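Local coordinates for protein Bpsl2520 (Burkholderia pseudomallei K96243, PDB 6F03) that is of unknown function but is a secreted antigen, a putative exported protein of the DUF2059 family with a mostly helical, strand-free fold, at residues A44-K47 against D48-A52. Numbering follows the deposited sequence.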
ATOM      1  N   ALA B  44       5.346  30.828  -3.517  1.00 32.16           N
ATOM      2  CA  ALA B  44       4.040  31.387  -3.186  1.00 31.91           C
ATOM      3  C   ALA B  44       2.923  30.661  -3.918  1.00 29.59           C
ATOM      4  O   ALA B  44       1.828  30.503  -3.379  1.00 30.76           O
ATOM      5  CB  ALA B  44       4.010  32.882  -3.504  1.00 33.22           C
ATOM      6  N   ALA B  45       3.173  30.196  -5.138  1.00 29.10           N
ATOM      7  CA  ALA B  45       2.137  29.444  -5.841  1.00 27.77           C
ATOM      8  C   ALA B  45       1.896  28.100  -5.168  1.00 27.54           C
ATOM      9  O   ALA B  45       0.746  27.680  -4.987  1.00 28.88           O
ATOM     10  CB  ALA B  45       2.528  29.262  -7.313  1.00 25.88           C
ATOM     11  N   ILE B  46       2.969  27.428  -4.752  1.00 27.09           N
ATOM     12  CA  ILE B  46       2.813  26.144  -4.091  1.00 23.92           C
ATOM     13  C   ILE B  46       2.106  26.311  -2.756  1.00 26.42           C
ATOM     14  O   ILE B  46       1.267  25.482  -2.372  1.00 29.57           O
ATOM     15  CB  ILE B  46       4.172  25.446  -3.938  1.00 23.69           C
ATOM     16  CG1 ILE B  46       4.667  24.995  -5.315  1.00 29.40           C
ATOM     17  CG2 ILE B  46       4.038  24.295  -2.983  1.00 20.20           C
ATOM     18  CD1 ILE B  46       6.153  24.567  -5.366  1.00 28.79           C
ATOM     19  N   LYS B  47       2.436  27.365  -2.020  1.00 24.24           N
ATOM     20  CA  LYS B  47       1.733  27.599  -0.766  1.00 29.99           C
ATOM     21  C   LYS B  47       0.221  27.685  -0.989  1.00 29.96           C
ATOM     22  O   LYS B  47      -0.555  27.127  -0.206  1.00 26.79           O
ATOM     23  CB  LYS B  47       2.281  28.860  -0.093  1.00 33.09           C
ATOM     24  CG  LYS B  47       1.585  29.236   1.208  1.00 38.59           C
ATOM     25  CD  LYS B  47       2.116  30.561   1.701  1.00 46.27           C
ATOM     26  CE  LYS B  47       1.408  31.024   2.950  1.00 52.68           C
ATOM     27  NZ  LYS B  47       1.457  32.516   3.024  1.00 57.13           N
ATOM     28  N   ASP B  48      -0.222  28.383  -2.043  1.00 29.71           N
ATOM     29  CA  ASP B  48      -1.654  28.410  -2.341  1.00 31.14           C
ATOM     30  C   ASP B  48      -2.178  27.038  -2.765  1.00 30.10           C
ATOM     31  O   ASP B  48      -3.293  26.657  -2.389  1.00 29.45           O
ATOM     32  CB  ASP B  48      -1.969  29.465  -3.395  1.00 38.75           C
ATOM     33  CG  ASP B  48      -1.912  30.881  -2.830  1.00 47.28           C
ATOM     34  OD1 ASP B  48      -1.855  31.018  -1.585  1.00 47.84           O
ATOM     35  OD2 ASP B  48      -1.956  31.851  -3.622  1.00 53.27           O
ATOM     36  N   LEU B  49      -1.396  26.269  -3.526  1.00 27.85           N
ATOM     37  CA  LEU B  49      -1.858  24.937  -3.906  1.00 25.29           C
ATOM     38  C   LEU B  49      -2.005  24.041  -2.681  1.00 26.38           C
ATOM     39  O   LEU B  49      -2.998  23.329  -2.543  1.00 25.63           O
ATOM     40  CB  LEU B  49      -0.910  24.304  -4.921  1.00 27.82           C
ATOM     41  CG  LEU B  49      -1.339  22.905  -5.379  1.00 31.92           C
ATOM     42  CD1 LEU B  49      -2.769  22.929  -5.793  1.00 36.45           C
ATOM     43  CD2 LEU B  49      -0.494  22.413  -6.529  1.00 33.83           C
ATOM     44  N   LEU B  50      -1.004  24.050  -1.791  1.00 28.06           N
ATOM     45  CA  LEU B  50      -1.061  23.232  -0.577  1.00 26.97           C
ATOM     46  C   LEU B  50      -2.286  23.567   0.276  1.00 28.27           C
ATOM     47  O   LEU B  50      -2.925  22.673   0.844  1.00 24.58           O
ATOM     48  CB  LEU B  50       0.228  23.418   0.229  1.00 23.60           C
ATOM     49  CG  LEU B  50       1.490  22.808  -0.426  1.00 25.51           C
ATOM     50  CD1 LEU B  50       2.732  23.040   0.425  1.00 27.53           C
ATOM     51  CD2 LEU B  50       1.273  21.327  -0.700  1.00 21.65           C
ATOM     52  N   ASP B  51      -2.620  24.851   0.388  1.00 31.80           N
ATOM     53  CA  ASP B  51      -3.839  25.247   1.092  1.00 35.28           C
ATOM     54  C   ASP B  51      -5.092  24.665   0.427  1.00 32.52           C
ATOM     55  O   ASP B  51      -6.008  24.192   1.107  1.00 33.05           O
ATOM     56  CB  ASP B  51      -3.908  26.774   1.151  1.00 43.58           C
ATOM     57  CG  ASP B  51      -5.123  27.281   1.891  1.00 55.84           C
ATOM     58  OD1 ASP B  51      -5.170  27.089   3.133  1.00 57.76           O
ATOM     59  OD2 ASP B  51      -6.018  27.881   1.231  1.00 61.63           O
ATOM     60  N   ALA B  52      -5.146  24.680  -0.904  1.00 30.62           N
ATOM     61  CA  ALA B  52      -6.343  24.231  -1.606  1.00 28.48           C
ATOM     62  C   ALA B  52      -6.545  22.718  -1.514  1.00 30.01           C
ATOM     63  O   ALA B  52      -7.682  22.242  -1.614  1.00 28.86           O
ATOM     64  CB  ALA B  52      -6.284  24.669  -3.083  1.00 27.63           C
TER
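I46 and L50, one helical turn apart, run alongside each other in the same direction, with the CG2 methyl of I46 3.9 Å from CD1 of L50. In I46, CG1 stands anti to the carbonyl carbon (chi1 -70°), which leaves CG2 trans to the backbone N and directed at L50. L50 also lays its CG 3.3 Å from the carbonyl oxygen of I46. That oxygen accepts a short hydrogen bond of 2.7 Å from L50 N, almost straight at the hydrogen. The same i to i+4 pattern joins D48 N to A44 O, L49 N to A45 O and D51 N to K47 O, so the two segments form one unbroken run of alpha-helix.

On the exposed face, K47 runs out fully extended while D48 turns its carboxylate back beside its own backbone N (chi1 -75°), bringing CG 3.8 Å from A44 O. NZ of K47 stays 5.9 Å from OD1 of D48, too far for a salt bridge, so any attraction between the two charges would probably be weak. The side chain of D51 lies near an acetate ion, probably from the crystallisation liquor, and its OD2 makes a long, weak ion pair with NZ of K150.

The helix is amphipathic: I46 and L50 pack on Y130 of helix 119-136, which K47 also touches, and I46 reaches A134 too, while A45 and I46 pack on I142 and L49 on T146 and Y149 of helix 139-150, seating helix 40-52 against both.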